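Local structure of putative hemin storage protein (Bordetella bronchiseptica, 6AU1) at residues Pro173-Leu176 against Ala177-Gly181; Gln200-Lys203 against Gly204-Tyr208. The protein probably cleaves deacetylated poly-beta-1,6-N-acetylglucosamine through the glycoside hydrolase domain that forms this chain, an activity able to disrupt bacterial biofilms. All blocks are in the same frame, centred on the assembly; numbering follows the deposited sequence.

Interaction 1. Residues Pro173-Leu176 against Ala177-Gly181; sequences PEAL and ATYQG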
ATOM      1  N   PRO A 173       8.628  24.483   2.394  1.00 18.40           N
ATOM      2  CA  PRO A 173       8.692  25.610   1.450  1.00 21.92           C
ATOM      3  C   PRO A 173       8.423  25.196  -0.000  1.00 20.64           C
ATOM      4  O   PRO A 173       7.758  25.925  -0.742  1.00 22.58           O
ATOM      5  CB  PRO A 173      10.133  26.118   1.614  1.00 24.51           C
ATOM      6  CG  PRO A 173      10.490  25.759   3.020  1.00 23.60           C
ATOM      7  CD  PRO A 173       9.806  24.435   3.281  1.00 21.30           C
ATOM      8  N   GLU A 174       8.944  24.038  -0.395  1.00 19.31           N
ATOM      9  CA  GLU A 174       8.746  23.554  -1.757  1.00 20.39           C
ATOM     10  C   GLU A 174       7.277  23.217  -2.018  1.00 20.16           C
ATOM     11  O   GLU A 174       6.772  23.417  -3.127  1.00 21.81           O
ATOM     12  CB  GLU A 174       9.626  22.328  -2.028  1.00 20.85           C
ATOM     13  CG  GLU A 174      11.108  22.645  -2.126  1.00 20.69           C
ATOM     14  CD  GLU A 174      11.760  22.903  -0.777  1.00 28.61           C
ATOM     15  OE1 GLU A 174      11.167  22.559   0.270  1.00 24.90           O
ATOM     16  OE2 GLU A 174      12.881  23.452  -0.769  1.00 32.52           O
ATOM     17  N   ALA A 175       6.588  22.705  -1.003  1.00 17.67           N
ATOM     18  CA  ALA A 175       5.159  22.437  -1.143  1.00 19.95           C
ATOM     19  C   ALA A 175       4.368  23.739  -1.260  1.00 17.88           C
ATOM     20  O   ALA A 175       3.475  23.856  -2.103  1.00 19.43           O
ATOM     21  CB  ALA A 175       4.641  21.603   0.034  1.00 15.46           C
ATOM     22  N   LEU A 176       4.687  24.710  -0.413  1.00 18.60           N
ATOM     23  CA  LEU A 176       3.987  25.991  -0.457  1.00 20.90           C
ATOM     24  C   LEU A 176       4.140  26.614  -1.839  1.00 23.78           C
ATOM     25  O   LEU A 176       3.180  27.147  -2.391  1.00 22.27           O
ATOM     26  CB  LEU A 176       4.506  26.952   0.624  1.00 19.01           C
ATOM     27  CG  LEU A 176       4.331  26.516   2.086  1.00 20.48           C
ATOM     28  CD1 LEU A 176       4.940  27.551   3.035  1.00 20.61           C
ATOM     29  CD2 LEU A 176       2.870  26.270   2.433  1.00 20.68           C
ATOM     30  N   ALA A 177       5.339  26.519  -2.408  1.00 19.24           N
ATOM     31  CA  ALA A 177       5.580  27.089  -3.733  1.00 22.40           C
ATOM     32  C   ALA A 177       4.729  26.385  -4.781  1.00 23.75           C
ATOM     33  O   ALA A 177       4.252  27.014  -5.731  1.00 25.65           O
ATOM     34  CB  ALA A 177       7.057  27.005  -4.097  1.00 26.11           C
ATOM     35  N   THR A 178       4.527  25.082  -4.600  1.00 21.05           N
ATOM     36  CA  THR A 178       3.691  24.313  -5.516  1.00 22.48           C
ATOM     37  C   THR A 178       2.220  24.743  -5.418  1.00 22.05           C
ATOM     38  O   THR A 178       1.543  24.868  -6.438  1.00 22.04           O
ATOM     39  CB  THR A 178       3.811  22.798  -5.251  1.00 18.77           C
ATOM     40  OG1 THR A 178       5.182  22.397  -5.395  1.00 18.99           O
ATOM     41  CG2 THR A 178       2.956  22.014  -6.230  1.00 21.03           C
ATOM     42  N   TYR A 179       1.733  24.971  -4.197  1.00 19.57           N
ATOM     43  CA  TYR A 179       0.352  25.418  -4.006  1.00 20.04           C
ATOM     44  C   TYR A 179       0.134  26.772  -4.664  1.00 23.58           C
ATOM     45  O   TYR A 179      -0.938  27.039  -5.200  1.00 23.43           O
ATOM     46  CB  TYR A 179      -0.014  25.506  -2.517  1.00 19.68           C
ATOM     47  CG  TYR A 179       0.307  24.265  -1.719  1.00 16.86           C
ATOM     48  CD1 TYR A 179       0.265  23.000  -2.300  1.00 19.51           C
ATOM     49  CD2 TYR A 179       0.665  24.360  -0.379  1.00 16.82           C
ATOM     50  CE1 TYR A 179       0.576  21.854  -1.556  1.00 19.57           C
ATOM     51  CE2 TYR A 179       0.976  23.231   0.368  1.00 15.29           C
ATOM     52  CZ  TYR A 179       0.927  21.988  -0.218  1.00 19.05           C
ATOM     53  OH  TYR A 179       1.243  20.885   0.549  1.00 16.50           O
ATOM     54  N   GLN A 180       1.156  27.621  -4.621  1.00 19.96           N
ATOM     55  CA  GLN A 180       1.079  28.944  -5.237  1.00 23.07           C
ATOM     56  C   GLN A 180       0.877  28.766  -6.738  1.00 29.27           C
ATOM     57  O   GLN A 180       0.091  29.483  -7.370  1.00 27.19           O
ATOM     58  CB  GLN A 180       2.343  29.746  -4.925  1.00 27.66           C
ATOM     59  CG  GLN A 180       2.318  31.199  -5.364  1.00 38.50           C
ATOM     60  CD  GLN A 180       3.483  31.982  -4.781  1.00 48.16           C
ATOM     61  OE1 GLN A 180       4.579  31.449  -4.607  1.00 56.24           O
ATOM     62  NE2 GLN A 180       3.245  33.245  -4.461  1.00 57.34           N
ATOM     63  N   GLY A 181       1.573  27.776  -7.290  1.00 28.91           N
ATOM     64  CA  GLY A 181       1.403  27.390  -8.676  1.00 32.12           C
ATOM     65  C   GLY A 181      -0.005  26.942  -9.025  1.00 32.94           C
ATOM     66  O   GLY A 181      -0.417  27.055 -10.178  1.00 37.87           O
TER
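Glu174 O is gripped twice by one residue: Thr178 N donates to it over 3.2 Å and Thr178 OG1 over 3.0 Å. The two donors reach the carbonyl from opposite faces of its plane. Thr178 can do this because OG1 stands beside its own backbone N (chi1 -59°), turned back down the helix, while the methyl CG2 points anti to that N. The hydroxyl thus doubles the ordinary i to i+4 bond. One residue further along, the Tyr179 N to Ala175 O bond is the shortest of the set, at 2.9 Å and with an N-H...O angle of 158°. The same carbonyl oxygen also faces the side chain of its partner: Ala175 O sits 3.1 Å above the Tyr179 ring plane, over the centre. Tyr179 CG lies beside its backbone N (chi1 -51°), folding the ring back along the preceding turn. There Tyr179 CZ lies 3.7 Å from Ala175 CB. Leu176 crosses the tyrosine side chain obliquely, its CD2 4.1 Å from Tyr179 CD2, a looser apolar touch. Ala177 N and Gln180 N complete the run with bonds to Pro173 O and Leu176 O.

All this belongs to the short helix 173-181, which lies in the connection between strands 156-159 and 230-235 of the TIM-barrel domain. Phe133 meets the buried Tyr179 ring edge-to-face, whereas Pro173 and Gln180 are exposed. Tyr179 OH is hydrogen-bonded to Asp170 O, which ties down the far end of the ring. A carbonyl oxygen over an electron-rich ring probably brings little attraction of its own, which suggests that the ring's position rests more on the bond from OH to Asp170 and on the Ala175 and Phe133 packing.

Interaction 2. Residues Gln200-Lys203 against Gly204-Tyr208; sequences QWSK and GKIRY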
ATOM      1  N   GLN A 200     -10.286  22.919  -2.578  1.00 21.50           N
ATOM      2  CA  GLN A 200      -9.423  22.884  -3.757  1.00 20.97           C
ATOM      3  C   GLN A 200      -8.056  22.331  -3.408  1.00 21.75           C
ATOM      4  O   GLN A 200      -7.452  21.571  -4.177  1.00 20.34           O
ATOM      5  CB  GLN A 200      -9.283  24.285  -4.359  1.00 21.99           C
ATOM      6  CG  GLN A 200     -10.557  24.789  -5.009  1.00 27.60           C
ATOM      7  CD  GLN A 200     -10.465  26.255  -5.375  1.00 39.43           C
ATOM      8  OE1 GLN A 200      -9.476  26.920  -5.063  1.00 41.31           O
ATOM      9  NE2 GLN A 200     -11.491  26.765  -6.043  1.00 43.76           N
ATOM     10  N   TRP A 201      -7.570  22.721  -2.235  1.00 17.67           N
ATOM     11  CA  TRP A 201      -6.273  22.274  -1.750  1.00 17.46           C
ATOM     12  C   TRP A 201      -6.272  20.770  -1.483  1.00 17.32           C
ATOM     13  O   TRP A 201      -5.336  20.058  -1.887  1.00 17.14           O
ATOM     14  CB  TRP A 201      -5.899  23.054  -0.487  1.00 15.42           C
ATOM     15  CG  TRP A 201      -4.509  22.781   0.038  1.00 14.29           C
ATOM     16  CD1 TRP A 201      -3.342  22.816  -0.668  1.00 16.72           C
ATOM     17  CD2 TRP A 201      -4.152  22.485   1.394  1.00 15.44           C
ATOM     18  NE1 TRP A 201      -2.279  22.533   0.164  1.00 16.20           N
ATOM     19  CE2 TRP A 201      -2.752  22.331   1.435  1.00 16.87           C
ATOM     20  CE3 TRP A 201      -4.884  22.342   2.580  1.00 16.00           C
ATOM     21  CZ2 TRP A 201      -2.063  22.029   2.613  1.00 17.69           C
ATOM     22  CZ3 TRP A 201      -4.201  22.029   3.753  1.00 17.18           C
ATOM     23  CH2 TRP A 201      -2.805  21.885   3.761  1.00 19.09           C
ATOM     24  N   SER A 202      -7.318  20.285  -0.813  1.00 15.59           N
ATOM     25  CA  SER A 202      -7.466  18.852  -0.563  1.00 17.11           C
ATOM     26  C   SER A 202      -7.439  18.056  -1.869  1.00 20.23           C
ATOM     27  O   SER A 202      -6.672  17.099  -1.999  1.00 17.32           O
ATOM     28  CB  SER A 202      -8.760  18.558   0.199  1.00 17.97           C
ATOM     29  OG  SER A 202      -8.973  17.158   0.314  1.00 19.84           O
ATOM     30  N   LYS A 203      -8.256  18.462  -2.837  1.00 17.88           N
ATOM     31  CA  LYS A 203      -8.319  17.761  -4.122  1.00 19.68           C
ATOM     32  C   LYS A 203      -6.994  17.852  -4.872  1.00 23.63           C
ATOM     33  O   LYS A 203      -6.572  16.890  -5.519  1.00 22.16           O
ATOM     34  CB  LYS A 203      -9.452  18.318  -4.982  1.00 22.48           C
ATOM     35  CG  LYS A 203     -10.829  17.867  -4.519  1.00 35.16           C
ATOM     36  CD  LYS A 203     -10.951  16.348  -4.617  1.00 46.33           C
ATOM     37  CE  LYS A 203     -12.355  15.869  -4.279  1.00 52.97           C
ATOM     38  NZ  LYS A 203     -12.496  14.396  -4.476  1.00 55.94           N
ATOM     39  N   GLY A 204      -6.334  19.003  -4.770  1.00 18.62           N
ATOM     40  CA  GLY A 204      -5.045  19.203  -5.404  1.00 17.76           C
ATOM     41  C   GLY A 204      -3.981  18.253  -4.873  1.00 20.23           C
ATOM     42  O   GLY A 204      -3.194  17.683  -5.644  1.00 17.16           O
ATOM     43  N   LYS A 205      -3.945  18.075  -3.557  1.00 17.59           N
ATOM     44  CA  LYS A 205      -2.953  17.174  -2.965  1.00 14.85           C
ATOM     45  C   LYS A 205      -3.234  15.732  -3.365  1.00 15.63           C
ATOM     46  O   LYS A 205      -2.303  14.960  -3.626  1.00 16.80           O
ATOM     47  CB  LYS A 205      -2.930  17.311  -1.444  1.00 15.59           C
ATOM     48  CG  LYS A 205      -2.264  18.605  -0.985  1.00 15.19           C
ATOM     49  CD  LYS A 205      -2.186  18.674   0.534  1.00 12.84           C
ATOM     50  CE  LYS A 205      -3.564  18.970   1.127  1.00 13.39           C
ATOM     51  NZ  LYS A 205      -3.510  18.784   2.607  1.00 13.93           N
ATOM     52  N   ILE A 206      -4.511  15.364  -3.398  1.00 16.06           N
ATOM     53  CA  ILE A 206      -4.895  14.015  -3.821  1.00 14.57           C
ATOM     54  C   ILE A 206      -4.380  13.745  -5.227  1.00 20.67           C
ATOM     55  O   ILE A 206      -3.757  12.704  -5.477  1.00 17.07           O
ATOM     56  CB  ILE A 206      -6.420  13.815  -3.759  1.00 16.06           C
ATOM     57  CG1 ILE A 206      -6.868  13.735  -2.291  1.00 15.56           C
ATOM     58  CG2 ILE A 206      -6.868  12.566  -4.567  1.00 17.29           C
ATOM     59  CD1 ILE A 206      -8.386  14.008  -2.066  1.00 17.64           C
ATOM     60  N   ARG A 207      -4.596  14.696  -6.129  1.00 17.99           N
ATOM     61  CA  ARG A 207      -4.163  14.526  -7.513  1.00 16.33           C
ATOM     62  C   ARG A 207      -2.641  14.566  -7.632  1.00 17.37           C
ATOM     63  O   ARG A 207      -2.064  13.857  -8.466  1.00 19.40           O
ATOM     64  CB  ARG A 207      -4.805  15.589  -8.403  1.00 19.12           C
ATOM     65  CG  ARG A 207      -6.282  15.332  -8.615  1.00 28.61           C
ATOM     66  CD  ARG A 207      -6.885  16.261  -9.655  1.00 46.73           C
ATOM     67  NE  ARG A 207      -8.337  16.116  -9.731  1.00 60.40           N
ATOM     68  CZ  ARG A 207      -9.202  16.983  -9.213  1.00 67.82           C
ATOM     69  NH1 ARG A 207      -8.761  18.067  -8.589  1.00 66.92           N
ATOM     70  NH2 ARG A 207     -10.506  16.770  -9.327  1.00 71.35           N
ATOM     71  N   TYR A 208      -1.988  15.380  -6.803  1.00 17.79           N
ATOM     72  CA  TYR A 208      -0.530  15.456  -6.845  1.00 17.40           C
ATOM     73  C   TYR A 208       0.107  14.105  -6.495  1.00 16.74           C
ATOM     74  O   TYR A 208       1.025  13.643  -7.191  1.00 16.33           O
ATOM     75  CB  TYR A 208      -0.004  16.543  -5.901  1.00 15.82           C
ATOM     76  CG  TYR A 208       1.472  16.819  -6.081  1.00 15.82           C
ATOM     77  CD1 TYR A 208       1.915  17.751  -7.010  1.00 15.87           C
ATOM     78  CD2 TYR A 208       2.426  16.130  -5.331  1.00 18.55           C
ATOM     79  CE1 TYR A 208       3.257  18.006  -7.181  1.00 21.81           C
ATOM     80  CE2 TYR A 208       3.770  16.372  -5.499  1.00 19.04           C
ATOM     81  CZ  TYR A 208       4.184  17.309  -6.424  1.00 24.51           C
ATOM     82  OH  TYR A 208       5.528  17.566  -6.600  1.00 23.58           O
TER
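Trp201 and Lys205, one turn apart on the long helix 195-223, make a cation-pi pair on the outer part of the TIM-barrel domain. Lys205 NZ stands 3.4 Å from the centroid of the six-membered ring of Trp201, 13° off the ring normal. Lys205 CE lies over the same Trp201 ring at 3.5 Å from that centroid, adding a CH-pi contact. Trp201 CG stands anti to its backbone N (chi1 -174°), and the lysine chain, otherwise extended beyond CG, turns at chi3 (-74°) to lay its last two atoms over the indole face. The ammonium group is also hydrogen-bonded to Glu169 O, which, with the ring, probably offsets the cost of burying the charge. Helices 188-193 and 173-181 both touch the indole.

Backbone bonds underlie the pairing. Lys205 N donates to Trp201 O over 2.9 Å, and Ile206 N to Ser202 O over 3.1 Å. Gly204 N and Arg207 N repeat the pattern with Gln200 O and Lys203 O, giving an unbroken alpha-helical run.

Van der Waals contact of Ile206 with polar atoms of Ser202 comes next. Ile206 leans over the carbonyl of Ser202, with CG1 3.4 Å from Ser202 O, and its CD1 ends 4.0 Å from Ser202 OG. Ile206 touches Glu246 and Ser202 touches Ala247, both on helix 246-249.

Two cationic chains, Lys203 and Arg207, stand a turn apart. Lys203 NZ forms a salt bridge with Glu246, and Arg207 has a weak, long ion pair with Glu255; these acids probably ease the like charges, Lys203 NZ and Arg207 NH2 being 5.8 Å apart. The guanidinium group instead touches the root of the lysine chain, Arg207 NH1 lying 3.7 Å from Lys203 CB.

Interactions 1 and 2 follow one another along the chain and pack directly together, their centres 12 Å apart. The joint is aromatic: the Tyr179 and Trp201 rings meet edge-to-face, with Tyr179 CZ 3.3 Å from Trp201 NE1. Lys205 CD comes within 4.1 Å of Tyr179 OH, so the lysine that covers the indole also borders the phenol. A second touch, Thr178 CG2 to Tyr208 CE1 at 4.1 Å, joins the helices further along helix 195-223. Phe133 lies against Tyr179 and Tyr208, bridging both contacts. Centred about 26 and 19 Å from the centre of the chain, they join the peripheral helix 173-181 to helix 195-223, away from the barrel's middle.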